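Local coordinates for protein copper induced nitroreductase D (Lactococcus lactis, PDB 2WQF) that binds flavin mononucleotide and acts as a copper-induced nitroreductase involved in defence against oxidative stress, at residues Lys31-Phe36 / Val135-Ala140; Gly46-Leu51 / Gly97-Phe102; Leu146-Gln151 / Gly175-Gly180. All coordinates share one frame; numbering follows the deposited sequence. Where two conformers were deposited one is given.

Overall arrangement
From the N terminus, helix 23-35 is followed by strand 46-52, so contacts 1 and 2 open one after the other. Contact 2 closes first, when strand 97-104 returns alongside 46-52, nested inside the longer loop that contact 1 closes when helix 121-143 packs against helix 23-35. Contact 3 follows in series: strand 146-151 leaves helix 121-143 and pairs with strand 171-182. Strands 97-104 and 171-182 are neighbours, which joins contacts 2 and 3 in one antiparallel sheet, and the helix pair of contact 1 packs on that sheet through Val34 and Val137. Contact 1 touches FMN at its phosphate and ribityl end, contact 3 at its ring system; contacts 1 and 2 reach the second subunit.

Contact 1 (Lys31-Phe36 / Val135-Ala140); sequences KEAVRF and VNVWTA. With FMN (flavin mononucleotide), chain B.
Ala33 lies at the centre of the meeting between helices 23-35 and 121-143. Its CB points at the opposite backbone, with Ala33 CB 3.7 Å from Asn136 O, and also rests against the CA of Val137. One turn on, the same methyl meets another of its kind, with Ala33 CB and Ala140 CB 4.0 Å apart. Beside this pair the two valines lie side by side and point the same way, Val34 CG2 reaching Val137 CG2 at 3.6 Å. In Val137 this methyl stands beside the backbone N because CG1 takes the anti place (chi1 168°), and it therefore also touches Ala33 CB. With such small groups between them, the short helical segments approach to 8.4 Å between axes, their directions 143° apart and so roughly antiparallel.

Farther out, polar groups join the same two helices. The Asn136 amide turns its ND2 to Ser37 OG, which is also hydrogen-bonded to Ala33 O, so Ser37 ties the end of one helix to the other. Trp138 points away from the helix partner: its NE1 bonds to Arg11 O, Arg10 makes a cation-pi contact with it, and Trp138 CZ2 lies 3.8 Å from FMN O2P. The arrangement is an antiparallel helix pair closely packed around an alanine, in the core of a nitroreductase-family domain, with Trp138, on the far side of one helix, lining the FMN pocket by the phosphate.

Contact 2 (Gly46-Leu51 / Gly97-Phe102); sequences GRLLIL and GTILFF
Leu48 reaches across to both Ile99 and Phe101, and can be followed outward atom by atom. Its CB lies 4.0 Å from Leu100 O, still close to the backbone of the neighbouring strand. Leu48 CG stands beside the backbone N, anti to the carbonyl carbon (chi1 -80°), a torsion that brings it to 3.9 Å from Ile99 CG2. There the chain forks. CD2 presses on the same methyl, with Leu48 CD2 and Ile99 CG2 3.6 Å apart, while Leu48 CD1 comes obliquely to the Phe101 ring, 3.8 Å from its CD1. Both neighbours lie alongside the leucine and point the same way. An alanine at Leu48 would probably leave Ile99 CG2 and the CD1 and CE1 atoms of Phe101 without their partner, opening a gap beneath helix 23-35, whose Val34 and Ile30 also touch this leucine.

The other face of the sheet carries Arg47, Leu49, Leu51, Thr98, Leu100 and Phe102; Thr98 OG1 is hydrogen-bonded to Gln56 and Trp60. Here the Phe102 ring presents its edge: Arg47 O lies in the ring plane, 3.5 Å from Phe102 CD2, and Leu49 CB meets Phe102 CE2 at 3.8 Å. Leu51 CD1 touches Leu100 CD1 farther along. Between the faces the antiparallel strands, 164° apart in direction, are joined by paired backbone bonds at Arg47 and Phe102, Leu49 and Leu100, and Leu51 and Thr98. On its far side Leu48-Leu51 pairs in parallel with a strand of the second subunit. The guanidinium of Arg47 bonds to Gly46 O and Gln44 O and forms a salt bridge with Asp104. The Leu48, Ile50, Ile99 and Phe101 face is thus wholly hydrocarbon; the other is mostly so, with the Thr98 hydroxyl and the Arg47 charge at its two ends, each met by partners outside the two segments.

Contact 3 (Leu146-Gln151 / Gly175-Gly180); sequences LGANLQ and GQLVFG. With FMN (flavin mononucleotide), chain B.
Asn149 and Val178 lie side by side on one face of the strand pair, pointing the same way, with Asn149 OD1 3.8 Å from Val178 CB. CG of Asn149 sits between its backbone N and carbonyl carbon (chi1 64°), and the amide beyond it serves two partners: ND2 bonds to Ile13 O, while Asn149 OD1, lying close to the plane of the Gln151 amide, accepts Gln151 NE2 at 2.8 Å, the donor tilted from the asparagine's own plane. That bond is likely to fix the rotation of the glutamine, whose NE2 also donates to FMN O2 at 3.0 Å and whose OE1 takes a weak bond from FMN N3. Asn149 is therefore a second-shell residue behind Gln151, which binds the flavin. Gln176, paired with Gln151, turns instead to Tyr153 N and Asn154.

The opposite face is apolar. Ala148 CB touches both Leu177 CD1, at 3.8 Å, and Phe179 CB, while Leu150 turns its CD2 to the flavin, 3.8 Å from FMN C7. Six backbone hydrogen bonds tie the two antiparallel strands together. A glutamine meeting the pyrimidine edge and a leucine touching the dimethylbenzene end make this strand one wall of the FMN site in a nitroreductase-family fold.

Contact 1 (Lys31-Phe36 / Val135-Ala140)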
loop_
_atom_site.group_PDB
_atom_site.type_symbol
_atom_site.label_atom_id
_atom_site.label_comp_id
_atom_site.label_asym_id
_atom_site.label_seq_id
_atom_site.Cartn_x
_atom_site.Cartn_y
_atom_site.Cartn_z
ATOM N N LYS A 31 9.655 12.804 -0.969
ATOM C CA LYS A 31 8.718 13.422 -1.890
ATOM C C LYS A 31 8.592 12.576 -3.165
ATOM O O LYS A 31 7.488 12.354 -3.656
ATOM C CB LYS A 31 9.141 14.839 -2.238
ATOM C CG LYS A 31 8.989 15.840 -1.100
ATOM C CD LYS A 31 9.535 17.215 -1.568
ATOM C CE LYS A 31 9.348 18.290 -0.560
ATOM N NZ LYS A 31 10.027 19.546 -0.980
ATOM N N GLU A 32 9.712 12.118 -3.719
ATOM C CA GLU A 32 9.658 11.316 -4.928
ATOM C C GLU A 32 8.901 10.013 -4.717
ATOM O O GLU A 32 8.159 9.584 -5.603
ATOM C CB GLU A 32 11.048 11.027 -5.485
ATOM C CG GLU A 32 11.745 12.255 -6.064
ATOM C CD GLU A 32 13.090 11.927 -6.658
ATOM O OE1 GLU A 32 13.828 11.111 -6.062
ATOM O OE2 GLU A 32 13.414 12.475 -7.720
ATOM N N ALA A 33 9.116 9.360 -3.576
ATOM C CA ALA A 33 8.458 8.087 -3.315
ATOM C C ALA A 33 6.940 8.263 -3.288
ATOM O O ALA A 33 6.207 7.430 -3.814
ATOM C CB ALA A 33 8.963 7.476 -2.018
ATOM N N VAL A 34 6.462 9.350 -2.701
ATOM C CA VAL A 34 5.031 9.660 -2.699
ATOM C C VAL A 34 4.550 10.056 -4.109
ATOM O O VAL A 34 3.519 9.573 -4.601
ATOM C CB VAL A 34 4.725 10.790 -1.711
ATOM C CG1 VAL A 34 3.267 11.195 -1.820
ATOM C CG2 VAL A 34 5.082 10.337 -0.305
ATOM N N ARG A 35 5.335 10.890 -4.780
ATOM C CA ARG A 35 4.973 11.405 -6.114
ATOM C C ARG A 35 4.696 10.272 -7.099
ATOM O O ARG A 35 3.725 10.306 -7.873
ATOM C CB ARG A 35 6.129 12.267 -6.643
ATOM C CG ARG A 35 5.900 12.874 -8.000
ATOM C CD ARG A 35 7.124 13.618 -8.488
ATOM N NE ARG A 35 6.813 14.492 -9.622
ATOM C CZ ARG A 35 6.274 15.716 -9.516
ATOM N NH1 ARG A 35 6.028 16.248 -8.332
ATOM N NH2 ARG A 35 5.996 16.404 -10.595
ATOM N N PHE A 36 5.551 9.255 -7.074
ATOM C CA PHE A 36 5.454 8.152 -8.028
ATOM C C PHE A 36 4.643 6.967 -7.563
ATOM O O PHE A 36 4.665 5.926 -8.205
ATOM C CB PHE A 36 6.838 7.739 -8.479
ATOM C CG PHE A 36 7.593 8.857 -9.141
ATOM C CD1 PHE A 36 7.037 9.539 -10.214
ATOM C CD2 PHE A 36 8.842 9.239 -8.679
ATOM C CE1 PHE A 36 7.719 10.561 -10.833
ATOM C CE2 PHE A 36 9.525 10.262 -9.278
ATOM C CZ PHE A 36 8.956 10.940 -10.359
ATOM N N VAL A 135 4.746 2.565 2.561
ATOM C CA VAL A 135 5.783 1.553 2.317
ATOM C C VAL A 135 6.746 2.002 1.235
ATOM O O VAL A 135 7.919 1.657 1.280
ATOM C CB VAL A 135 5.238 0.113 2.018
ATOM C CG1 VAL A 135 4.383 -0.355 3.160
ATOM C CG2 VAL A 135 4.462 0.061 0.687
ATOM N N ASN A 136 6.264 2.793 0.265
ATOM C CA ASN A 136 7.173 3.279 -0.750
ATOM C C ASN A 136 8.211 4.229 -0.125
ATOM O O ASN A 136 9.389 4.187 -0.478
ATOM C CB ASN A 136 6.440 3.920 -1.962
ATOM C CG ASN A 136 5.952 2.885 -2.953
ATOM O OD1 ASN A 136 6.407 1.736 -2.929
ATOM N ND2 ASN A 136 5.015 3.273 -3.812
ATOM N N VAL A 137 7.763 5.099 0.772
ATOM C CA VAL A 137 8.664 5.991 1.481
ATOM C C VAL A 137 9.637 5.189 2.355
ATOM O O VAL A 137 10.843 5.407 2.351
ATOM C CB VAL A 137 7.896 7.026 2.324
ATOM C CG1 VAL A 137 8.827 7.756 3.280
ATOM C CG2 VAL A 137 7.184 8.030 1.416
ATOM N N TRP A 138 9.089 4.225 3.065
ATOM C CA TRP A 138 9.859 3.379 3.975
ATOM C C TRP A 138 10.988 2.680 3.210
ATOM O O TRP A 138 12.139 2.645 3.655
ATOM C CB TRP A 138 8.888 2.362 4.589
ATOM C CG TRP A 138 9.321 1.599 5.800
ATOM C CD1 TRP A 138 10.574 1.484 6.320
ATOM C CD2 TRP A 138 8.465 0.791 6.618
ATOM N NE1 TRP A 138 10.539 0.677 7.459
ATOM C CE2 TRP A 138 9.251 0.250 7.645
ATOM C CE3 TRP A 138 7.093 0.510 6.598
ATOM C CZ2 TRP A 138 8.711 -0.587 8.624
ATOM C CZ3 TRP A 138 6.566 -0.322 7.564
ATOM C CH2 TRP A 138 7.377 -0.851 8.570
ATOM N N THR A 139 10.641 2.096 2.073
ATOM C CA THR A 139 11.606 1.388 1.271
ATOM C C THR A 139 12.628 2.339 0.654
ATOM O O THR A 139 13.823 2.027 0.588
ATOM C CB THR A 139 10.907 0.549 0.159
ATOM O OG1 THR A 139 9.945 -0.320 0.765
ATOM C CG2 THR A 139 11.925 -0.261 -0.601
ATOM N N ALA A 140 12.178 3.517 0.223
ATOM C CA ALA A 140 13.099 4.507 -0.330
ATOM C C ALA A 140 14.147 4.939 0.726
ATOM O O ALA A 140 15.338 5.109 0.429
ATOM C CB ALA A 140 12.332 5.711 -0.891
HETATM N N1 FMN B . 4.951 -1.788 13.786
HETATM C C2 FMN B . 4.920 -1.076 15.071
HETATM O O2 FMN B . 5.881 -1.110 15.805
HETATM N N3 FMN B . 3.706 -0.419 15.458
HETATM C C4 FMN B . 2.578 -0.391 14.660
HETATM O O4 FMN B . 1.629 0.259 15.000
HETATM C C4A FMN B . 2.602 -1.121 13.388
HETATM N N5 FMN B . 1.588 -1.192 12.593
HETATM C C5A FMN B . 1.815 -1.617 11.174
HETATM C C6 FMN B . 0.738 -1.347 10.165
HETATM C C7 FMN B . 0.902 -1.635 8.880
HETATM C C7M FMN B . -0.232 -1.371 7.914
HETATM C C8 FMN B . 2.223 -2.225 8.434
HETATM C C8M FMN B . 2.460 -2.496 6.959
HETATM C C9 FMN B . 3.185 -2.500 9.321
HETATM C C9A FMN B . 2.989 -2.174 10.780
HETATM N N10 FMN B . 3.974 -2.458 11.775
HETATM C C10 FMN B . 3.876 -1.809 13.007
HETATM C "C1'" FMN B . 5.225 -3.122 11.435
HETATM C "C2'" FMN B . 4.991 -4.602 11.144
HETATM O "O2'" FMN B . 4.770 -5.278 12.354
HETATM C "C3'" FMN B . 6.215 -5.125 10.388
HETATM O "O3'" FMN B . 6.187 -4.468 9.136
HETATM C "C4'" FMN B . 6.115 -6.645 10.166
HETATM O "O4'" FMN B . 6.258 -7.328 11.403
HETATM C "C5'" FMN B . 7.165 -7.154 9.181
HETATM O "O5'" FMN B . 8.454 -6.810 9.669
HETATM P P FMN B . 9.438 -5.868 8.770
HETATM O O1P FMN B . 9.577 -6.452 7.422
HETATM O O2P FMN B . 8.799 -4.428 8.704
HETATM O O3P FMN B . 10.815 -5.840 9.564
#

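Contact 2 (Gly46-Leu51 / Gly97-Phe102)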
loop_
_atom_site.group_PDB
_atom_site.type_symbol
_atom_site.label_atom_id
_atom_site.label_comp_id
_atom_site.label_asym_id
_atom_site.label_seq_id
_atom_site.Cartn_x
_atom_site.Cartn_y
_atom_site.Cartn_z
ATOM N N GLY A 46 -2.819 11.489 -0.423
ATOM C CA GLY A 46 -1.846 11.458 0.660
ATOM C C GLY A 46 -1.301 12.845 0.971
ATOM O O GLY A 46 -1.054 13.650 0.060
ATOM N N ARG A 47 -1.107 13.121 2.256
ATOM C CA ARG A 47 -0.514 14.373 2.716
ATOM C C ARG A 47 0.539 14.008 3.754
ATOM O O ARG A 47 0.316 13.100 4.549
ATOM C CB ARG A 47 -1.556 15.270 3.385
ATOM C CG ARG A 47 -2.798 15.576 2.522
ATOM C CD ARG A 47 -2.484 16.584 1.397
ATOM N NE ARG A 47 -3.636 16.840 0.535
ATOM C CZ ARG A 47 -3.882 16.225 -0.623
ATOM N NH1 ARG A 47 -3.053 15.307 -1.107
ATOM N NH2 ARG A 47 -4.978 16.540 -1.309
ATOM N N LEU A 48 1.676 14.702 3.764
ATOM C CA LEU A 48 2.748 14.400 4.704
ATOM C C LEU A 48 3.146 15.626 5.511
ATOM O O LEU A 48 3.261 16.737 4.970
ATOM C CB LEU A 48 4.002 13.917 3.993
ATOM C CG LEU A 48 4.052 12.461 3.553
ATOM C CD1 LEU A 48 2.995 12.113 2.534
ATOM C CD2 LEU A 48 5.445 12.181 2.985
ATOM N N LEU A 49 3.373 15.393 6.796
ATOM C CA LEU A 49 4.081 16.314 7.657
ATOM C C LEU A 49 5.392 15.640 8.061
ATOM O O LEU A 49 5.385 14.576 8.681
ATOM C CB LEU A 49 3.237 16.631 8.887
ATOM C CG LEU A 49 3.907 17.492 9.952
ATOM C CD1 LEU A 49 4.253 18.875 9.404
ATOM C CD2 LEU A 49 2.976 17.587 11.165
ATOM N N ILE A 50 6.513 16.244 7.668
ATOM C CA ILE A 50 7.843 15.686 7.897
ATOM C C ILE A 50 8.532 16.510 8.971
ATOM O O ILE A 50 8.783 17.695 8.766
ATOM C CB ILE A 50 8.683 15.701 6.617
ATOM C CG1 ILE A 50 7.985 14.906 5.509
ATOM C CG2 ILE A 50 10.092 15.173 6.862
ATOM C CD1 ILE A 50 8.537 15.182 4.090
ATOM N N LEU A 51 8.788 15.886 10.118
ATOM C CA LEU A 51 9.361 16.574 11.264
ATOM C C LEU A 51 10.776 16.090 11.548
ATOM O O LEU A 51 11.021 14.881 11.629
ATOM C CB LEU A 51 8.510 16.294 12.510
ATOM C CG LEU A 51 7.023 16.653 12.397
ATOM C CD1 LEU A 51 6.371 16.343 13.721
ATOM C CD2 LEU A 51 6.796 18.109 11.981
ATOM N N GLY A 97 13.805 11.790 12.694
ATOM C CA GLY A 97 12.559 12.445 12.349
ATOM C C GLY A 97 11.372 11.514 12.344
ATOM O O GLY A 97 11.508 10.297 12.548
ATOM N N THR A 98 10.211 12.099 12.062
ATOM C CA THR A 98 8.941 11.370 11.972
ATOM C C THR A 98 8.188 11.916 10.760
ATOM O O THR A 98 8.033 13.128 10.593
ATOM C CB THR A 98 8.065 11.479 13.245
ATOM O OG1 THR A 98 8.816 11.037 14.379
ATOM C CG2 THR A 98 6.849 10.613 13.148
ATOM N N ILE A 99 7.715 11.014 9.910
ATOM C CA ILE A 99 6.875 11.377 8.781
ATOM C C ILE A 99 5.442 10.981 9.109
ATOM O O ILE A 99 5.141 9.794 9.252
ATOM C CB ILE A 99 7.330 10.684 7.500
ATOM C CG1 ILE A 99 8.811 10.967 7.215
ATOM C CG2 ILE A 99 6.424 11.065 6.306
ATOM C CD1 ILE A 99 9.476 9.916 6.319
ATOM N N LEU A 100 4.572 11.973 9.264
ATOM C CA LEU A 100 3.157 11.730 9.551
ATOM C C LEU A 100 2.380 11.724 8.249
ATOM O O LEU A 100 2.428 12.669 7.470
ATOM C CB LEU A 100 2.598 12.768 10.518
ATOM C CG LEU A 100 3.251 12.736 11.921
ATOM C CD1 LEU A 100 4.504 13.576 11.973
ATOM C CD2 LEU A 100 2.262 13.219 12.978
ATOM N N PHE A 101 1.744 10.585 7.995
ATOM C CA PHE A 101 0.945 10.345 6.809
ATOM C C PHE A 101 -0.512 10.583 7.081
ATOM O O PHE A 101 -1.053 10.012 8.011
ATOM C CB PHE A 101 1.140 8.901 6.347
ATOM C CG PHE A 101 2.502 8.635 5.742
ATOM C CD1 PHE A 101 2.739 8.823 4.383
ATOM C CD2 PHE A 101 3.550 8.216 6.549
ATOM C CE1 PHE A 101 3.978 8.557 3.851
ATOM C CE2 PHE A 101 4.778 7.930 6.021
ATOM C CZ PHE A 101 5.008 8.113 4.675
ATOM N N PHE A 102 -1.141 11.405 6.235
ATOM C CA PHE A 102 -2.552 11.731 6.339
ATOM C C PHE A 102 -3.224 11.423 4.997
ATOM O O PHE A 102 -2.566 11.349 3.957
ATOM C CB PHE A 102 -2.793 13.222 6.639
ATOM C CG PHE A 102 -2.043 13.776 7.825
ATOM C CD1 PHE A 102 -2.717 14.132 8.985
ATOM C CD2 PHE A 102 -0.686 14.022 7.746
ATOM C CE1 PHE A 102 -2.023 14.690 10.084
ATOM C CE2 PHE A 102 0.009 14.549 8.825
ATOM C CZ PHE A 102 -0.657 14.914 9.982
#

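Contact 3 (Leu146-Gln151 / Gly175-Gly180)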
loop_
_atom_site.group_PDB
_atom_site.type_symbol
_atom_site.label_atom_id
_atom_site.label_comp_id
_atom_site.label_asym_id
_atom_site.label_seq_id
_atom_site.Cartn_x
_atom_site.Cartn_y
_atom_site.Cartn_z
ATOM N N LEU A 146 18.962 4.292 5.698
ATOM C CA LEU A 146 18.238 4.710 6.896
ATOM C C LEU A 146 17.200 3.683 7.283
ATOM O O LEU A 146 16.609 3.042 6.434
ATOM C CB LEU A 146 17.570 6.058 6.673
ATOM C CG LEU A 146 18.523 7.217 6.382
ATOM C CD1 LEU A 146 17.791 8.545 6.220
ATOM C CD2 LEU A 146 19.599 7.317 7.451
ATOM N N GLY A 147 16.977 3.522 8.569
ATOM C CA GLY A 147 15.942 2.620 9.041
ATOM C C GLY A 147 14.702 3.387 9.427
ATOM O O GLY A 147 14.707 4.615 9.556
ATOM N N ALA A 148 13.622 2.658 9.617
ATOM C CA ALA A 148 12.365 3.267 10.030
ATOM C C ALA A 148 11.467 2.234 10.668
ATOM O O ALA A 148 11.654 1.020 10.488
ATOM C CB ALA A 148 11.636 3.925 8.822
ATOM N N ASN A 149 10.461 2.724 11.397
ATOM C CA ASN A 149 9.388 1.885 11.936
ATOM C C ASN A 149 8.084 2.676 11.867
ATOM O O ASN A 149 8.092 3.904 11.852
ATOM C CB ASN A 149 9.740 1.368 13.342
ATOM C CG ASN A 149 9.863 2.484 14.365
ATOM O OD1 ASN A 149 8.879 3.006 14.837
ATOM N ND2 ASN A 149 11.070 2.855 14.686
ATOM N N LEU A 150 6.981 1.959 11.746
ATOM C CA LEU A 150 5.686 2.555 11.514
ATOM C C LEU A 150 4.788 2.420 12.749
ATOM O O LEU A 150 4.472 1.318 13.179
ATOM C CB LEU A 150 5.011 1.882 10.302
ATOM C CG LEU A 150 3.661 2.467 9.882
ATOM C CD1 LEU A 150 3.812 3.880 9.387
ATOM C CD2 LEU A 150 3.015 1.579 8.828
ATOM N N GLN A 151 4.392 3.566 13.298
ATOM C CA GLN A 151 3.584 3.646 14.491
ATOM C C GLN A 151 2.202 4.196 14.202
ATOM O O GLN A 151 1.954 4.825 13.157
ATOM C CB GLN A 151 4.267 4.507 15.553
ATOM C CG GLN A 151 5.627 4.014 15.993
ATOM C CD GLN A 151 5.602 2.546 16.362
ATOM O OE1 GLN A 151 4.699 2.095 17.054
ATOM N NE2 GLN A 151 6.571 1.791 15.871
ATOM N N GLY A 175 -0.773 7.243 10.073
ATOM C CA GLY A 175 0.425 6.506 10.434
ATOM C C GLY A 175 1.579 7.469 10.672
ATOM O O GLY A 175 1.569 8.590 10.164
ATOM N N GLN A 176 2.565 7.040 11.452
ATOM C CA GLN A 176 3.749 7.844 11.735
ATOM C C GLN A 176 4.989 7.008 11.519
ATOM O O GLN A 176 5.270 6.061 12.255
ATOM C CB GLN A 176 3.727 8.406 13.157
ATOM C CG GLN A 176 2.480 9.209 13.461
ATOM C CD GLN A 176 1.352 8.335 13.978
ATOM O OE1 GLN A 176 1.524 7.610 14.949
ATOM N NE2 GLN A 176 0.198 8.416 13.346
ATOM N N LEU A 177 5.746 7.369 10.497
ATOM C CA LEU A 177 6.938 6.622 10.135
ATOM C C LEU A 177 8.153 7.317 10.761
ATOM O O LEU A 177 8.559 8.390 10.340
ATOM C CB LEU A 177 7.064 6.508 8.624
ATOM C CG LEU A 177 8.159 5.580 8.128
ATOM C CD1 LEU A 177 7.854 4.100 8.379
ATOM C CD2 LEU A 177 8.406 5.825 6.621
ATOM N N VAL A 178 8.668 6.714 11.827
ATOM C CA VAL A 178 9.832 7.178 12.562
ATOM C C VAL A 178 11.073 6.667 11.838
ATOM O O VAL A 178 11.147 5.491 11.486
ATOM C CB VAL A 178 9.805 6.637 13.994
ATOM C CG1 VAL A 178 10.985 7.137 14.783
ATOM C CG2 VAL A 178 8.530 7.077 14.684
ATOM N N PHE A 179 12.028 7.559 11.560
ATOM C CA PHE A 179 13.180 7.205 10.734
ATOM C C PHE A 179 14.468 7.821 11.230
ATOM O O PHE A 179 14.484 8.836 11.931
ATOM C CB PHE A 179 12.934 7.557 9.260
ATOM C CG PHE A 179 13.024 9.030 8.951
ATOM C CD1 PHE A 179 14.206 9.561 8.465
ATOM C CD2 PHE A 179 11.947 9.877 9.187
ATOM C CE1 PHE A 179 14.300 10.919 8.171
ATOM C CE2 PHE A 179 12.039 11.250 8.918
ATOM C CZ PHE A 179 13.226 11.757 8.421
ATOM N N GLY A 180 15.567 7.171 10.888
ATOM C CA GLY A 180 16.878 7.655 11.285
ATOM C C GLY A 180 17.984 6.703 10.925
ATOM O O GLY A 180 17.795 5.782 10.141
HETATM N N1 FMN B . 4.951 -1.788 13.786
HETATM C C2 FMN B . 4.920 -1.076 15.071
HETATM O O2 FMN B . 5.881 -1.110 15.805
HETATM N N3 FMN B . 3.706 -0.419 15.458
HETATM C C4 FMN B . 2.578 -0.391 14.660
HETATM O O4 FMN B . 1.629 0.259 15.000
HETATM C C4A FMN B . 2.602 -1.121 13.388
HETATM N N5 FMN B . 1.588 -1.192 12.593
HETATM C C5A FMN B . 1.815 -1.617 11.174
HETATM C C6 FMN B . 0.738 -1.347 10.165
HETATM C C7 FMN B . 0.902 -1.635 8.880
HETATM C C7M FMN B . -0.232 -1.371 7.914
HETATM C C8 FMN B . 2.223 -2.225 8.434
HETATM C C8M FMN B . 2.460 -2.496 6.959
HETATM C C9 FMN B . 3.185 -2.500 9.321
HETATM C C9A FMN B . 2.989 -2.174 10.780
HETATM N N10 FMN B . 3.974 -2.458 11.775
HETATM C C10 FMN B . 3.876 -1.809 13.007
HETATM C "C1'" FMN B . 5.225 -3.122 11.435
HETATM C "C2'" FMN B . 4.991 -4.602 11.144
HETATM O "O2'" FMN B . 4.770 -5.278 12.354
HETATM C "C3'" FMN B . 6.215 -5.125 10.388
HETATM O "O3'" FMN B . 6.187 -4.468 9.136
HETATM C "C4'" FMN B . 6.115 -6.645 10.166
HETATM O "O4'" FMN B . 6.258 -7.328 11.403
HETATM C "C5'" FMN B . 7.165 -7.154 9.181
HETATM O "O5'" FMN B . 8.454 -6.810 9.669
HETATM P P FMN B . 9.438 -5.868 8.770
HETATM O O1P FMN B . 9.577 -6.452 7.422
HETATM O O2P FMN B . 8.799 -4.428 8.704
HETATM O O3P FMN B . 10.815 -5.840 9.564
#